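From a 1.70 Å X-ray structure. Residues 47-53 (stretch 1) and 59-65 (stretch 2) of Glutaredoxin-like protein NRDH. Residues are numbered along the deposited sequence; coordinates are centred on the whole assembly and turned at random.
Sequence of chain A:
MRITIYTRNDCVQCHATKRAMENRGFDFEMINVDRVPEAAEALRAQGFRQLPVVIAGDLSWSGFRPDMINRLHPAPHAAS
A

Stretch 1 (47-53) GFRQLPV
Stretch 2, residues 59-65: LSWSGFR

The most unusual feature of this contact is a cis peptide bond, the one between L51 and P52, placed just before V53, which pairs with stretch 2. Proline suits the site because its ring brings the energies of the cis and trans forms close together. The ring is C-gamma endo, with phi near -79° and psi near 173°, and P52 is buried. Its carbonyl then accepts a hydrogen bond from stretch 2, G63 N to P52 O, at 2.9 Å with an N-H...O angle of 143°. The same oxygen receives a CA-H...O contact from S62, with S62 CA 3.1 Å from P52 O.

The register agrees with this bond. V53 and S62 form an antiparallel, non-hydrogen-bonded pair with their CA atoms 4.3 Å apart, while P52 CA and G63 CA lie 5.3 Å apart. In such a pair the CA hydrogens point inward, and a second CA-H...O contact accordingly joins V53 CA to W61 O at 3.3 Å. V53 and S62 are both extended, with phi near -120° and -126° respectively, and their side chains share one face of the sheet. V53, with chi1 170° (t), is buried and brings CG2 to 4.2 Å from S62 CB; a β-branched residue is at home in such an extended backbone. S62 has chi1 60° (p), and its small side chain leaves room for the aromatic ring of F48.

Stretch 2 is a strand from L59 to S62, after which the backbone leaves strand geometry. G63 is buried and adopts phi 79° and psi 176°, a positive phi that favours glycine.

Stretch 1 approaches from the end of a helix. G47 (89/3°) closes that helix in a Schellman motif, and a CB on it would jam against the preceding carbonyl; it does not touch stretch 2. F48 (-70/144°) then directs its CA-to-CB bond toward stretch 2. With chi1 -68° (m) and chi2 107°, its ring reaches along the strand: F48 CD2 lies 3.8 Å from S62 CB, F48 CE2 4.0 Å from W61 C, and F48 CZ 4.0 Å from S60 OG, which sits at the ring edge near its plane. S60, chi1 68° (p), is exposed, where its hydroxyl can meet solvent.

R49 (-129/3°) sends the end of its long side chain away, as suits a charged, exposed group. Q50 (-149/161°) has its CA-to-CB bond directed toward stretch 2 and a p, t conformation, spanning the gap to S62 and G63. L51 (-114/158°; m, t) points its CB away, so it contributes chiefly backbone, with L51 O 3.8 Å from G63 CA.

W61 (-147/168°; chi1 68°, chi2 86°) also has its CA-to-CB bond directed away and meets stretch 1 through its main chain, while the residue is buried. In all, the contact buries 358 Å² summed over both sides, with S62, F48 and G63 the most heavily covered.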

# COMPACT_ATOMS: atom_id res chain seq x y z
N GLY A 47 6.30 11.60 -5.87
CA GLY A 47 5.51 12.59 -5.17
C GLY A 47 4.73 12.22 -3.93
O GLY A 47 4.03 13.06 -3.37
N PHE A 48 4.86 10.99 -3.46
CA PHE A 48 4.12 10.59 -2.28
C PHE A 48 4.68 11.30 -1.06
O PHE A 48 5.90 11.50 -0.94
CB PHE A 48 4.22 9.08 -2.11
CG PHE A 48 3.50 8.34 -3.18
CD1 PHE A 48 4.20 7.68 -4.19
CD2 PHE A 48 2.11 8.33 -3.20
CE1 PHE A 48 3.52 7.01 -5.19
CE2 PHE A 48 1.43 7.66 -4.19
CZ PHE A 48 2.12 7.00 -5.18
N ARG A 49 3.79 11.66 -0.14
CA ARG A 49 4.19 12.38 1.07
C ARG A 49 3.68 11.76 2.36
O ARG A 49 3.89 12.29 3.45
CB ARG A 49 3.71 13.84 0.98
CG ARG A 49 4.08 14.53 -0.33
CD ARG A 49 4.39 16.04 -0.18
NE ARG A 49 3.44 16.79 0.64
CZ ARG A 49 3.54 18.10 0.86
NH1 ARG A 49 4.54 18.79 0.32
NH2 ARG A 49 2.66 18.73 1.62
N GLN A 50 3.00 10.62 2.25
CA GLN A 50 2.48 9.96 3.44
C GLN A 50 2.45 8.46 3.21
O GLN A 50 2.50 8.00 2.06
CB GLN A 50 1.07 10.44 3.77
CG GLN A 50 0.06 10.08 2.71
CD GLN A 50 -1.38 10.39 3.13
OE1 GLN A 50 -2.31 10.23 2.34
NE2 GLN A 50 -1.57 10.83 4.37
N LEU A 51 2.38 7.70 4.29
CA LEU A 51 2.32 6.25 4.20
C LEU A 51 0.98 5.76 4.70
O LEU A 51 0.27 6.46 5.44
CB LEU A 51 3.42 5.61 5.03
CG LEU A 51 4.85 5.89 4.56
CD1 LEU A 51 5.84 5.48 5.63
CD2 LEU A 51 5.10 5.13 3.28
N PRO A 52 0.58 4.56 4.27
CA PRO A 52 1.31 3.69 3.35
C PRO A 52 1.14 4.16 1.91
O PRO A 52 0.37 5.07 1.63
CB PRO A 52 0.60 2.35 3.54
CG PRO A 52 -0.85 2.82 3.70
CD PRO A 52 -0.70 3.95 4.68
N VAL A 53 1.87 3.53 1.01
CA VAL A 53 1.67 3.77 -0.40
C VAL A 53 1.29 2.40 -0.95
O VAL A 53 1.96 1.40 -0.69
CB VAL A 53 2.91 4.31 -1.13
CG1 VAL A 53 2.66 4.28 -2.65
CG2 VAL A 53 3.18 5.74 -0.71
N LEU A 59 -3.20 1.46 -10.41
CA LEU A 59 -3.56 2.27 -9.25
C LEU A 59 -2.39 2.51 -8.31
O LEU A 59 -1.55 1.64 -8.11
CB LEU A 59 -4.69 1.59 -8.47
CG LEU A 59 -5.91 1.22 -9.32
CD1 LEU A 59 -6.99 0.61 -8.43
CD2 LEU A 59 -6.46 2.45 -10.01
N SER A 60 -2.35 3.70 -7.73
CA SER A 60 -1.28 4.05 -6.79
C SER A 60 -1.80 5.17 -5.90
O SER A 60 -2.15 6.24 -6.40
CB SER A 60 -0.03 4.51 -7.54
OG SER A 60 -0.24 5.75 -8.20
N TRP A 61 -1.84 4.92 -4.60
CA TRP A 61 -2.36 5.92 -3.70
C TRP A 61 -1.64 5.85 -2.37
O TRP A 61 -0.93 4.89 -2.07
CB TRP A 61 -3.86 5.72 -3.47
CG TRP A 61 -4.23 4.48 -2.69
CD1 TRP A 61 -4.30 4.34 -1.34
CD2 TRP A 61 -4.62 3.22 -3.25
NE1 TRP A 61 -4.70 3.07 -1.01
CE2 TRP A 61 -4.90 2.36 -2.17
CE3 TRP A 61 -4.75 2.74 -4.56
CZ2 TRP A 61 -5.32 1.04 -2.35
CZ3 TRP A 61 -5.17 1.42 -4.75
CH2 TRP A 61 -5.45 0.58 -3.65
N SER A 62 -1.86 6.88 -1.56
CA SER A 62 -1.24 6.95 -0.23
C SER A 62 -2.28 7.15 0.86
O SER A 62 -3.38 7.60 0.58
CB SER A 62 -0.22 8.09 -0.18
OG SER A 62 -0.81 9.36 -0.44
N GLY A 63 -1.91 6.82 2.10
CA GLY A 63 -2.82 6.95 3.23
C GLY A 63 -3.79 5.78 3.26
O GLY A 63 -3.74 4.92 2.37
N PHE A 64 -4.64 5.73 4.28
CA PHE A 64 -5.65 4.68 4.41
C PHE A 64 -6.84 5.10 3.55
O PHE A 64 -7.52 6.09 3.83
CB PHE A 64 -6.08 4.51 5.86
CG PHE A 64 -7.20 3.51 6.04
CD1 PHE A 64 -7.05 2.19 5.60
CD2 PHE A 64 -8.38 3.88 6.69
CE1 PHE A 64 -8.07 1.26 5.79
CE2 PHE A 64 -9.40 2.95 6.89
CZ PHE A 64 -9.24 1.64 6.44
N ARG A 65 -7.08 4.34 2.48
CA ARG A 65 -8.14 4.63 1.53
C ARG A 65 -9.01 3.41 1.27
O ARG A 65 -8.79 2.67 0.31
CB ARG A 65 -7.54 5.12 0.21
CG ARG A 65 -6.92 6.53 0.28
CD ARG A 65 -8.00 7.59 0.49
NE ARG A 65 -8.94 7.62 -0.63
CZ ARG A 65 -8.75 8.31 -1.76
NH1 ARG A 65 -7.65 9.05 -1.93
NH2 ARG A 65 -9.64 8.22 -2.73